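Local atomic coordinates of sugar kinase (Agrobacterium tumefaciens, PDB entry 2RBC), a protein that probably phosphorylates a sugar at the expense of ATP, as a putative ribokinase of the pfkB carbohydrate kinase family. Residues V32-A37 and S70-A75; A38-L43 and D92-R97; G87-D92 and R97-L102; G111-P116 and K146-T151. All coordinates share one frame; numbering follows the deposited sequence.

Contact 1 of 4, residues V32-A37 and S70-A75; sequences VLCVGA and SSAAYA
The carbonyl oxygen of Ala37 takes two bonds from Ser70, joining the loop after strand 31-35 of the large sheet to the first turn of helix 68-78 in this ribokinase-type alpha/beta fold. The stronger comes from the hydroxyl: Ser70 OG lies 2.7 Å from Ala37 O, in the carbonyl plane and on a lone pair, with a C=O...donor angle of 132°. The backbone Ser70 N adds a weak, bent bond of 3.3 Å to the same oxygen. Both donors can converge on one acceptor because OG stands anti to the carbonyl carbon (chi1 -70°), close beside its own backbone N. Thus an N-H in the first turn of the helix finds an acceptor in the loop that follows strand 31-35, while the other end of Ala37 is held by Asp164, whose OD2 accepts from Ala37 N. Just before Ala37, Gly36 has a positive phi (146°), and a side chain there would be jammed against the preceding carbonyl oxygen.

Farther along, the contact becomes apolar and small. Cys34 points its side chain at the helix, where the neighbouring side chains are alanines, and strand and helix come close: the CA atoms of Cys34 and Ala73 are 5.8 Å apart. Ala72 also touches Leu162 of the adjacent strand 160-163, and Ala73 touches Ala83 of strand 82-90. The sulfur settles on the helix backbone itself, with Cys34 SG 3.6 Å from Ala73 CA.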
loop_
_atom_site.group_PDB
_atom_site.type_symbol
_atom_site.label_atom_id
_atom_site.label_comp_id
_atom_site.label_asym_id
_atom_site.label_seq_id
_atom_site.Cartn_x
_atom_site.Cartn_y
_atom_site.Cartn_z
ATOM N N VAL A 32 10.012 6.354 -28.612
ATOM C CA VAL A 32 10.220 4.969 -28.183
ATOM C C VAL A 32 8.902 4.437 -27.575
ATOM O O VAL A 32 8.338 5.080 -26.698
ATOM C CB VAL A 32 11.334 4.874 -27.131
ATOM C CG1 VAL A 32 11.538 3.441 -26.718
ATOM C CG2 VAL A 32 12.659 5.487 -27.637
ATOM N N LEU A 33 8.425 3.303 -28.079
ATOM C CA LEU A 33 7.375 2.498 -27.479
ATOM C C LEU A 33 7.934 1.578 -26.424
ATOM O O LEU A 33 8.774 0.734 -26.710
ATOM C CB LEU A 33 6.680 1.614 -28.505
ATOM C CG LEU A 33 5.524 0.711 -28.014
ATOM C CD1 LEU A 33 4.331 1.519 -27.343
ATOM C CD2 LEU A 33 5.011 -0.164 -29.149
ATOM N N CYS A 34 7.423 1.717 -25.215
ATOM C CA CYS A 34 7.748 0.787 -24.114
ATOM C C CYS A 34 6.537 -0.077 -23.862
ATOM O O CYS A 34 5.419 0.396 -23.899
ATOM C CB CYS A 34 8.134 1.561 -22.866
ATOM S SG CYS A 34 9.549 2.626 -23.173
ATOM N N VAL A 35 6.757 -1.365 -23.626
ATOM C CA VAL A 35 5.672 -2.310 -23.395
ATOM C C VAL A 35 5.923 -3.127 -22.133
ATOM O O VAL A 35 7.007 -3.706 -21.974
ATOM C CB VAL A 35 5.552 -3.302 -24.547
ATOM C CG1 VAL A 35 4.394 -4.277 -24.312
ATOM C CG2 VAL A 35 5.425 -2.543 -25.906
ATOM N N GLY A 36 4.928 -3.144 -21.247
ATOM C CA GLY A 36 4.938 -4.007 -20.069
ATOM C C GLY A 36 4.291 -3.503 -18.797
ATOM O O GLY A 36 3.186 -3.012 -18.795
ATOM N N ALA A 37 5.031 -3.604 -17.703
ATOM C CA ALA A 37 4.521 -3.306 -16.365
ATOM C C ALA A 37 4.172 -1.853 -16.056
ATOM O O ALA A 37 4.908 -0.938 -16.402
ATOM C CB ALA A 37 5.503 -3.840 -15.331
ATOM N N SER A 70 7.274 1.076 -17.431
ATOM C CA SER A 70 6.770 2.421 -17.125
ATOM C C SER A 70 7.947 3.349 -16.771
ATOM O O SER A 70 7.987 4.504 -17.166
ATOM C CB SER A 70 5.788 2.360 -15.952
ATOM O OG SER A 70 4.608 1.726 -16.369
ATOM N N SER A 71 8.873 2.815 -15.991
ATOM C CA SER A 71 10.044 3.551 -15.572
ATOM C C SER A 71 11.010 3.794 -16.759
ATOM O O SER A 71 11.657 4.829 -16.843
ATOM C CB SER A 71 10.755 2.747 -14.468
ATOM O OG SER A 71 9.999 2.745 -13.251
ATOM N N ALA A 72 11.140 2.800 -17.627
ATOM C CA ALA A 72 11.901 2.916 -18.865
ATOM C C ALA A 72 11.288 4.035 -19.707
ATOM O O ALA A 72 12.010 4.883 -20.233
ATOM C CB ALA A 72 11.896 1.558 -19.672
ATOM N N ALA A 73 9.962 4.039 -19.830
ATOM C CA ALA A 73 9.273 5.109 -20.527
ATOM C C ALA A 73 9.563 6.496 -19.923
ATOM O O ALA A 73 9.790 7.444 -20.638
ATOM C CB ALA A 73 7.736 4.837 -20.630
ATOM N N TYR A 74 9.469 6.603 -18.592
ATOM C CA TYR A 74 9.813 7.818 -17.909
ATOM C C TYR A 74 11.246 8.261 -18.220
ATOM O O TYR A 74 11.493 9.424 -18.491
ATOM C CB TYR A 74 9.593 7.648 -16.418
ATOM C CG TYR A 74 9.857 8.894 -15.618
ATOM C CD1 TYR A 74 9.124 10.047 -15.838
ATOM C CD2 TYR A 74 10.837 8.918 -14.655
ATOM C CE1 TYR A 74 9.367 11.200 -15.130
ATOM C CE2 TYR A 74 11.068 10.066 -13.900
ATOM C CZ TYR A 74 10.341 11.209 -14.157
ATOM O OH TYR A 74 10.567 12.351 -13.407
ATOM N N ALA A 75 12.180 7.332 -18.218
ATOM C CA ALA A 75 13.573 7.629 -18.576
ATOM C C ALA A 75 13.713 8.144 -20.007
ATOM O O ALA A 75 14.466 9.081 -20.261
ATOM C CB ALA A 75 14.454 6.398 -18.348
#

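Contact 2 of 4, residues A38-L43 and D92-R97; sequences AVLDTL and DETGTR
Leu40 meets Thr94 and Arg97, one helical turn apart, in a contact that is entirely apolar across the two segments. The methyl Thr94 CG2 lies against the leucine, 3.8 Å from Leu40 CB and 3.9 Å from Leu40 CD2. Arg97 contributes the aliphatic part of its chain, which passes Leu40 at about a right angle with Arg97 CD 4.0 Å from Leu40 CD2. CG of Leu40 is anti to its backbone N (chi1 -170°), which carries the two methyls out from strand 39-45 to this helix.

The polar groups work outside this patch. Arg97 NH2 donates to Gln63 OE1 on strand 60-66, and Arg97 NE pairs with Glu93 of the second subunit in a salt bridge; the reciprocal bridge from Glu93 makes the interaction two-way.

Capping starts the helix. Asp92, at the N-cap position, accepts from Gly95 N through OD1 at 2.8 Å, and the same oxygen is bonded to Ser120 OG, so two partners hold this one oxygen.

Strand 39-45 belongs to the small four-stranded sheet, which in ribokinase-family enzymes forms the lid beside the larger alpha/beta domain; the contact sets what is probably that lid against helix 93-104 at the subunit interface.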
loop_
_atom_site.group_PDB
_atom_site.type_symbol
_atom_site.label_atom_id
_atom_site.label_comp_id
_atom_site.label_asym_id
_atom_site.label_seq_id
_atom_site.Cartn_x
_atom_site.Cartn_y
_atom_site.Cartn_z
ATOM N N ALA A 38 3.051 -1.700 -15.350
ATOM C CA ALA A 38 2.483 -0.433 -14.873
ATOM C C ALA A 38 1.864 -0.744 -13.516
ATOM O O ALA A 38 0.795 -1.402 -13.441
ATOM C CB ALA A 38 1.437 0.098 -15.840
ATOM N N VAL A 39 2.531 -0.310 -12.451
ATOM C CA VAL A 39 2.267 -0.798 -11.065
ATOM C C VAL A 39 2.261 0.425 -10.145
ATOM O O VAL A 39 3.172 1.285 -10.261
ATOM C CB VAL A 39 3.403 -1.761 -10.538
ATOM C CG1 VAL A 39 3.094 -2.319 -9.137
ATOM C CG2 VAL A 39 3.666 -2.913 -11.502
ATOM N N LEU A 40 1.268 0.505 -9.249
ATOM C CA LEU A 40 1.282 1.540 -8.187
ATOM C C LEU A 40 2.098 1.062 -6.997
ATOM O O LEU A 40 1.650 0.227 -6.216
ATOM C CB LEU A 40 -0.121 1.951 -7.748
ATOM C CG LEU A 40 -0.206 3.179 -6.818
ATOM C CD1 LEU A 40 0.256 4.428 -7.561
ATOM C CD2 LEU A 40 -1.631 3.331 -6.373
ATOM N N ASP A 41 3.309 1.589 -6.880
ATOM C CA ASP A 41 4.164 1.310 -5.741
ATOM C C ASP A 41 3.934 2.290 -4.603
ATOM O O ASP A 41 3.892 3.491 -4.827
ATOM C CB ASP A 41 5.656 1.415 -6.116
ATOM C CG ASP A 41 6.169 0.232 -6.953
ATOM O OD1 ASP A 41 5.468 -0.784 -7.087
ATOM O OD2 ASP A 41 7.328 0.339 -7.450
ATOM N N THR A 42 3.865 1.763 -3.373
ATOM C CA THR A 42 3.994 2.559 -2.178
ATOM C C THR A 42 5.294 2.186 -1.481
ATOM O O THR A 42 5.491 1.027 -1.051
ATOM C CB THR A 42 2.800 2.437 -1.260
ATOM O OG1 THR A 42 1.634 2.763 -2.002
ATOM C CG2 THR A 42 2.927 3.422 -0.109
ATOM N N LEU A 43 6.177 3.186 -1.412
ATOM C CA LEU A 43 7.532 3.039 -0.924
ATOM C C LEU A 43 7.594 3.656 0.453
ATOM O O LEU A 43 7.375 4.851 0.595
ATOM C CB LEU A 43 8.546 3.754 -1.845
ATOM C CG LEU A 43 8.461 3.516 -3.358
ATOM C CD1 LEU A 43 9.595 4.264 -4.034
ATOM C CD2 LEU A 43 8.490 2.017 -3.674
ATOM N N ASP A 92 -10.317 0.155 -12.230
ATOM C CA ASP A 92 -10.415 0.426 -10.822
ATOM C C ASP A 92 -9.691 1.691 -10.442
ATOM O O ASP A 92 -9.049 2.350 -11.273
ATOM C CB ASP A 92 -9.961 -0.805 -10.017
ATOM C CG ASP A 92 -8.514 -1.235 -10.291
ATOM O OD1 ASP A 92 -7.689 -0.470 -10.867
ATOM O OD2 ASP A 92 -8.193 -2.366 -9.869
ATOM N N GLU A 93 -9.807 2.043 -9.167
ATOM C CA GLU A 93 -9.296 3.296 -8.672
ATOM C C GLU A 93 -7.771 3.336 -8.767
ATOM O O GLU A 93 -7.206 4.380 -9.133
ATOM C CB GLU A 93 -9.788 3.518 -7.225
ATOM C CG GLU A 93 -11.275 3.861 -7.149
ATOM C CD GLU A 93 -11.854 3.703 -5.739
ATOM O OE1 GLU A 93 -11.757 2.565 -5.220
ATOM O OE2 GLU A 93 -12.445 4.678 -5.181
ATOM N N THR A 94 -7.106 2.205 -8.470
ATOM C CA THR A 94 -5.646 2.080 -8.640
ATOM C C THR A 94 -5.251 2.337 -10.101
ATOM O O THR A 94 -4.264 3.038 -10.383
ATOM C CB THR A 94 -5.120 0.696 -8.146
ATOM O OG1 THR A 94 -5.490 0.483 -6.769
ATOM C CG2 THR A 94 -3.588 0.582 -8.319
ATOM N N GLY A 95 -6.048 1.827 -11.034
ATOM C CA GLY A 95 -5.805 2.045 -12.471
ATOM C C GLY A 95 -5.875 3.501 -12.892
ATOM O O GLY A 95 -5.027 4.003 -13.687
ATOM N N THR A 96 -6.883 4.196 -12.378
ATOM C CA THR A 96 -7.091 5.610 -12.666
ATOM C C THR A 96 -5.861 6.380 -12.201
ATOM O O THR A 96 -5.336 7.267 -12.868
ATOM C CB THR A 96 -8.380 6.108 -11.974
ATOM O OG1 THR A 96 -9.492 5.342 -12.461
ATOM C CG2 THR A 96 -8.635 7.599 -12.234
ATOM N N ARG A 97 -5.369 5.985 -11.054
ATOM C CA ARG A 97 -4.233 6.643 -10.488
ATOM C C ARG A 97 -2.921 6.375 -11.228
ATOM O O ARG A 97 -2.092 7.281 -11.396
ATOM C CB ARG A 97 -4.136 6.161 -9.087
ATOM C CG ARG A 97 -3.106 6.821 -8.333
ATOM C CD ARG A 97 -3.458 6.867 -6.874
ATOM N NE ARG A 97 -2.410 7.650 -6.246
ATOM C CZ ARG A 97 -2.112 7.617 -4.966
ATOM N NH1 ARG A 97 -2.799 6.844 -4.150
ATOM N NH2 ARG A 97 -1.131 8.376 -4.533
#

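Contact 3 of 4, residues G87-D92 and R97-L102; sequences GAVGDD and RILRDL
Val89 faces helix 93-104 and divides its two methyls between Ile98 and Leu99, successive residues of that helix. Its CG1 goes to the isoleucine, 3.8 Å from Ile98 CG2 and 4.0 Å from Ile98 CD1, so it touches both branches of that side chain as the two slide past each other in opposite directions. The second methyl, Val89 CG2, lies 3.9 Å from Leu99 CD1. With chi1 at -70°, CG1 stands anti to the carbonyl carbon and CG2 lies between the backbone N and the carbonyl carbon, a placement that spreads the two methyls over neighbouring helix side chains. Leu99 starts off to one side, but its end comes nearer and brings CD1 to the valine. No hydrogen bond spans the two segments; the join is made wholly by these hydrocarbon groups.

The polar interactions belong to the backbone and to the link between strand and helix. Helical bonds hold the second segment, with Asp101 N donating to Arg97 O and Leu102 N to Ile98 O. In the link before the helix, Asp91 is the centre of an inverse gamma turn, closed by a weak bond of 2.9 Å from Asp92 N to Gly90 O.

Strand 82-90, helix 93-104 and strand 107-108 make a beta-alpha-beta unit, and this contact lays the helix on the first of its strands. Val89 also touches Val114 of strand 113-115, Ile98 reaches Leu40 of strand 39-45, and Leu99 packs on Met112.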
loop_
_atom_site.group_PDB
_atom_site.type_symbol
_atom_site.label_atom_id
_atom_site.label_comp_id
_atom_site.label_asym_id
_atom_site.label_seq_id
_atom_site.Cartn_x
_atom_site.Cartn_y
_atom_site.Cartn_z
ATOM N N GLY A 87 0.477 -1.192 -21.865
ATOM C CA GLY A 87 0.512 -1.855 -20.573
ATOM C C GLY A 87 -0.947 -1.967 -20.237
ATOM O O GLY A 87 -1.785 -1.449 -20.984
ATOM N N ALA A 88 -1.262 -2.650 -19.150
ATOM C CA ALA A 88 -2.641 -2.891 -18.753
ATOM C C ALA A 88 -2.866 -2.441 -17.324
ATOM O O ALA A 88 -2.009 -2.632 -16.459
ATOM C CB ALA A 88 -3.029 -4.410 -18.904
ATOM N N VAL A 89 -4.035 -1.842 -17.089
ATOM C CA VAL A 89 -4.533 -1.587 -15.736
ATOM C C VAL A 89 -5.918 -2.189 -15.681
ATOM O O VAL A 89 -6.513 -2.468 -16.720
ATOM C CB VAL A 89 -4.596 -0.062 -15.368
ATOM C CG1 VAL A 89 -3.196 0.521 -15.198
ATOM C CG2 VAL A 89 -5.406 0.717 -16.370
ATOM N N GLY A 90 -6.452 -2.359 -14.482
ATOM C CA GLY A 90 -7.860 -2.693 -14.338
ATOM C C GLY A 90 -8.760 -1.464 -14.378
ATOM O O GLY A 90 -8.301 -0.333 -14.298
ATOM N N ASP A 91 -10.054 -1.702 -14.509
ATOM C CA ASP A 91 -11.057 -0.640 -14.398
ATOM C C ASP A 91 -11.332 -0.361 -12.922
ATOM O O ASP A 91 -12.437 -0.595 -12.430
ATOM C CB ASP A 91 -12.363 -1.011 -15.135
ATOM C CG ASP A 91 -12.908 -2.379 -14.737
ATOM O OD1 ASP A 91 -12.169 -3.163 -14.111
ATOM O OD2 ASP A 91 -14.066 -2.681 -15.093
ATOM N N ASP A 92 -10.317 0.155 -12.230
ATOM C CA ASP A 92 -10.415 0.426 -10.822
ATOM C C ASP A 92 -9.691 1.691 -10.442
ATOM O O ASP A 92 -9.049 2.350 -11.273
ATOM C CB ASP A 92 -9.961 -0.805 -10.017
ATOM C CG ASP A 92 -8.514 -1.235 -10.291
ATOM O OD1 ASP A 92 -7.689 -0.470 -10.867
ATOM O OD2 ASP A 92 -8.193 -2.366 -9.869
ATOM N N ARG A 97 -5.369 5.985 -11.054
ATOM C CA ARG A 97 -4.233 6.643 -10.488
ATOM C C ARG A 97 -2.921 6.375 -11.228
ATOM O O ARG A 97 -2.092 7.281 -11.396
ATOM C CB ARG A 97 -4.136 6.161 -9.087
ATOM C CG ARG A 97 -3.106 6.821 -8.333
ATOM C CD ARG A 97 -3.458 6.867 -6.874
ATOM N NE ARG A 97 -2.410 7.650 -6.246
ATOM C CZ ARG A 97 -2.112 7.617 -4.966
ATOM N NH1 ARG A 97 -2.799 6.844 -4.150
ATOM N NH2 ARG A 97 -1.131 8.376 -4.533
ATOM N N ILE A 98 -2.730 5.129 -11.659
ATOM C CA ILE A 98 -1.584 4.767 -12.472
ATOM C C ILE A 98 -1.587 5.571 -13.774
ATOM O O ILE A 98 -0.565 6.143 -14.173
ATOM C CB ILE A 98 -1.578 3.219 -12.774
ATOM C CG1 ILE A 98 -1.309 2.435 -11.486
ATOM C CG2 ILE A 98 -0.545 2.854 -13.827
ATOM C CD1 ILE A 98 -1.482 0.913 -11.637
ATOM N N LEU A 99 -2.719 5.586 -14.458
ATOM C CA LEU A 99 -2.801 6.317 -15.717
ATOM C C LEU A 99 -2.507 7.812 -15.544
ATOM O O LEU A 99 -1.807 8.434 -16.369
ATOM C CB LEU A 99 -4.163 6.118 -16.381
ATOM C CG LEU A 99 -4.488 4.689 -16.815
ATOM C CD1 LEU A 99 -5.953 4.507 -17.182
ATOM C CD2 LEU A 99 -3.562 4.221 -17.937
ATOM N N ARG A 100 -3.074 8.404 -14.501
ATOM C CA ARG A 100 -2.881 9.815 -14.240
ATOM C C ARG A 100 -1.438 10.149 -13.919
ATOM O O ARG A 100 -0.895 11.097 -14.468
ATOM C CB ARG A 100 -3.838 10.293 -13.147
ATOM C CG ARG A 100 -3.526 11.661 -12.583
ATOM C CD ARG A 100 -4.673 12.159 -11.753
ATOM N NE ARG A 100 -4.201 12.971 -10.639
ATOM C CZ ARG A 100 -4.985 13.503 -9.682
ATOM N NH1 ARG A 100 -4.426 14.209 -8.693
ATOM N NH2 ARG A 100 -6.315 13.338 -9.689
ATOM N N ASP A 101 -0.807 9.367 -13.064
ATOM C CA ASP A 101 0.579 9.626 -12.699
ATOM C C ASP A 101 1.492 9.503 -13.931
ATOM O O ASP A 101 2.306 10.396 -14.235
ATOM C CB ASP A 101 1.016 8.673 -11.564
ATOM C CG ASP A 101 2.475 8.940 -11.071
ATOM O OD1 ASP A 101 3.083 9.967 -11.437
ATOM O OD2 ASP A 101 3.047 8.139 -10.330
ATOM N N LEU A 102 1.351 8.396 -14.653
ATOM C CA LEU A 102 2.195 8.185 -15.822
ATOM C C LEU A 102 2.020 9.295 -16.887
ATOM O O LEU A 102 2.999 9.829 -17.387
ATOM C CB LEU A 102 1.997 6.769 -16.372
ATOM C CG LEU A 102 2.471 5.631 -15.429
ATOM C CD1 LEU A 102 2.147 4.280 -16.018
ATOM C CD2 LEU A 102 3.983 5.731 -15.054
#

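Contact 4 of 4, residues G111-P116 and K146-T151; sequences GMTVAP and KKRACT. With EDO (1,2-ethanediol), chain J.
At the surface, an arginine from the loop between strand 133-138 and helix 152-155 reaches across to the chain entering strand 113-115, with Arg148 meeting Gly111 and Thr113. Arg148 NH1 donates to Gly111 O at 3.0 Å in a nearly straight bond (171°), in the carbonyl plane and on a lone pair, with the oxygen in the guanidinium plane. With chi1 at -167°, Arg148 CG is anti to the backbone N and comes 3.5 Å from Thr113 OG1; a bend at chi2 (-106°) then swings the guanidinium to Gly111 O. On the other arm, NH2 donates to Ala149 O in a short bond of 2.6 Å.

A water bridges the two segments. It donates to Gly111 O and accepts both from Thr113 OG1 at 2.8 Å and from Arg148 NE at 3.1 Å. The threonine hydroxyl in turn accepts from O2 of a 1,2-ethanediol, probably left from crystallisation, whose C2 lies over one guanidinium face, offset toward its rim. Trp86 makes a cation-pi contact with the same arginine, and Trp167 packs against it.

All three nitrogens of the guanidinium are therefore engaged, by two carbonyls and a water, which fixes its rotation; the carbonyl oxygens, with their partial negative charge, would probably stabilise the positive charge.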
loop_
_atom_site.group_PDB
_atom_site.type_symbol
_atom_site.label_atom_id
_atom_site.label_comp_id
_atom_site.label_asym_id
_atom_site.label_seq_id
_atom_site.Cartn_x
_atom_site.Cartn_y
_atom_site.Cartn_z
ATOM N N GLY A 111 -2.414 4.552 -25.531
ATOM C CA GLY A 111 -2.554 3.163 -25.948
ATOM C C GLY A 111 -2.547 2.130 -24.839
ATOM O O GLY A 111 -2.402 0.947 -25.101
HETATM N N MSE A 112 -2.700 2.566 -23.597
HETATM C CA MSE A 112 -2.777 1.618 -22.482
HETATM C C MSE A 112 -4.082 0.856 -22.510
HETATM O O MSE A 112 -5.080 1.389 -22.934
HETATM C CB MSE A 112 -2.664 2.361 -21.160
HETATM C CG MSE A 112 -1.295 2.849 -20.907
HETATM SE SE MSE A 112 -0.212 1.381 -20.256
HETATM C CE MSE A 112 -0.957 0.994 -18.497
ATOM N N THR A 113 -4.062 -0.381 -22.030
ATOM C CA THR A 113 -5.226 -1.262 -22.016
ATOM C C THR A 113 -5.881 -1.214 -20.635
ATOM O O THR A 113 -5.193 -1.218 -19.616
ATOM C CB THR A 113 -4.810 -2.739 -22.313
ATOM O OG1 THR A 113 -4.198 -2.793 -23.609
ATOM C CG2 THR A 113 -6.013 -3.709 -22.244
ATOM N N VAL A 114 -7.203 -1.076 -20.624
ATOM C CA VAL A 114 -7.987 -1.167 -19.389
ATOM C C VAL A 114 -8.646 -2.514 -19.508
ATOM O O VAL A 114 -9.471 -2.729 -20.387
ATOM C CB VAL A 114 -9.013 -0.043 -19.267
ATOM C CG1 VAL A 114 -9.981 -0.283 -18.084
ATOM C CG2 VAL A 114 -8.308 1.280 -19.147
ATOM N N ALA A 115 -8.193 -3.460 -18.695
ATOM C CA ALA A 115 -8.662 -4.836 -18.788
ATOM C C ALA A 115 -9.915 -4.947 -17.918
ATOM O O ALA A 115 -9.832 -4.937 -16.705
ATOM C CB ALA A 115 -7.577 -5.797 -18.347
ATOM N N PRO A 116 -11.106 -5.029 -18.539
ATOM C CA PRO A 116 -12.301 -5.087 -17.677
ATOM C C PRO A 116 -12.308 -6.325 -16.749
ATOM O O PRO A 116 -11.899 -7.423 -17.164
ATOM C CB PRO A 116 -13.481 -5.102 -18.680
ATOM C CG PRO A 116 -12.879 -5.606 -19.981
ATOM C CD PRO A 116 -11.442 -5.071 -19.976
ATOM N N LYS A 146 -5.880 -10.951 -22.443
ATOM C CA LYS A 146 -6.569 -10.610 -23.661
ATOM C C LYS A 146 -5.571 -10.076 -24.671
ATOM O O LYS A 146 -4.535 -9.485 -24.341
ATOM C CB LYS A 146 -7.649 -9.590 -23.367
ATOM C CG LYS A 146 -8.748 -9.511 -24.376
ATOM C CD LYS A 146 -10.049 -9.026 -23.695
ATOM C CE LYS A 146 -11.005 -8.278 -24.669
ATOM N NZ LYS A 146 -11.124 -8.931 -26.032
ATOM N N LYS A 147 -5.897 -10.309 -25.933
ATOM C CA LYS A 147 -4.997 -9.955 -27.000
ATOM C C LYS A 147 -5.055 -8.449 -27.254
ATOM O O LYS A 147 -6.131 -7.892 -27.403
ATOM C CB LYS A 147 -5.362 -10.761 -28.248
ATOM C CG LYS A 147 -5.040 -12.257 -28.098
ATOM C CD LYS A 147 -4.702 -12.861 -29.465
ATOM C CE LYS A 147 -4.886 -14.393 -29.500
ATOM N NZ LYS A 147 -4.418 -14.992 -30.819
ATOM N N ARG A 148 -3.915 -7.784 -27.274
ATOM C CA ARG A 148 -3.881 -6.371 -27.617
ATOM C C ARG A 148 -3.328 -6.182 -29.037
ATOM O O ARG A 148 -2.338 -6.790 -29.370
ATOM C CB ARG A 148 -3.024 -5.683 -26.600
ATOM C CG ARG A 148 -3.156 -4.181 -26.636
ATOM C CD ARG A 148 -1.979 -3.565 -27.235
ATOM N NE ARG A 148 -2.052 -2.118 -27.126
ATOM C CZ ARG A 148 -2.169 -1.278 -28.142
ATOM N NH1 ARG A 148 -2.234 0.023 -27.914
ATOM N NH2 ARG A 148 -2.204 -1.698 -29.369
ATOM N N ALA A 149 -3.938 -5.329 -29.859
ATOM C CA ALA A 149 -3.563 -5.227 -31.271
ATOM C C ALA A 149 -2.173 -4.671 -31.463
ATOM O O ALA A 149 -1.731 -3.801 -30.735
ATOM C CB ALA A 149 -4.573 -4.382 -32.059
ATOM N N CYS A 150 -1.469 -5.184 -32.452
ATOM C CA CYS A 150 -0.120 -4.733 -32.731
ATOM C C CYS A 150 0.140 -4.784 -34.233
ATOM O O CYS A 150 0.685 -5.762 -34.746
ATOM C CB CYS A 150 0.870 -5.601 -31.973
ATOM S SG CYS A 150 2.570 -5.095 -32.215
ATOM N N THR A 151 -0.248 -3.737 -34.943
ATOM C CA THR A 151 -0.155 -3.752 -36.387
ATOM C C THR A 151 1.143 -3.080 -36.830
ATOM O O THR A 151 1.682 -2.233 -36.110
ATOM C CB THR A 151 -1.344 -3.033 -36.986
ATOM O OG1 THR A 151 -1.213 -1.629 -36.772
ATOM C CG2 THR A 151 -2.651 -3.534 -36.348
HETATM C C1 EDO J . -5.771 -0.097 -25.974
HETATM O O1 EDO J . -5.919 0.666 -27.179
HETATM C C2 EDO J . -5.828 -1.575 -26.311
HETATM O O2 EDO J . -6.148 -2.364 -25.158
HETATM O O HOH W 1 -1.755 -1.487 -24.118
#

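How the contacts relate
Strand 31-35 comes first, and contact 1 closes a loop of 32 residues by bringing helix 68-78 back against it. Contact 2 starts immediately afterwards at strand 39-45 and closes only on helix 93-104, so the two loops cross. Contact 3 is a short closure of four residues between strand 82-90 and that helix; its segments alternate with those of contact 2, and the two share Asp92 and Arg97. Contact 4 opens later, in series with the others, yet strand 113-115 pairs in parallel with strand 82-90, probably through Gly87 O to Thr113 N. Contacts 1, 3 and 4 thus reach the large sheet, while contact 2 brings in the small one.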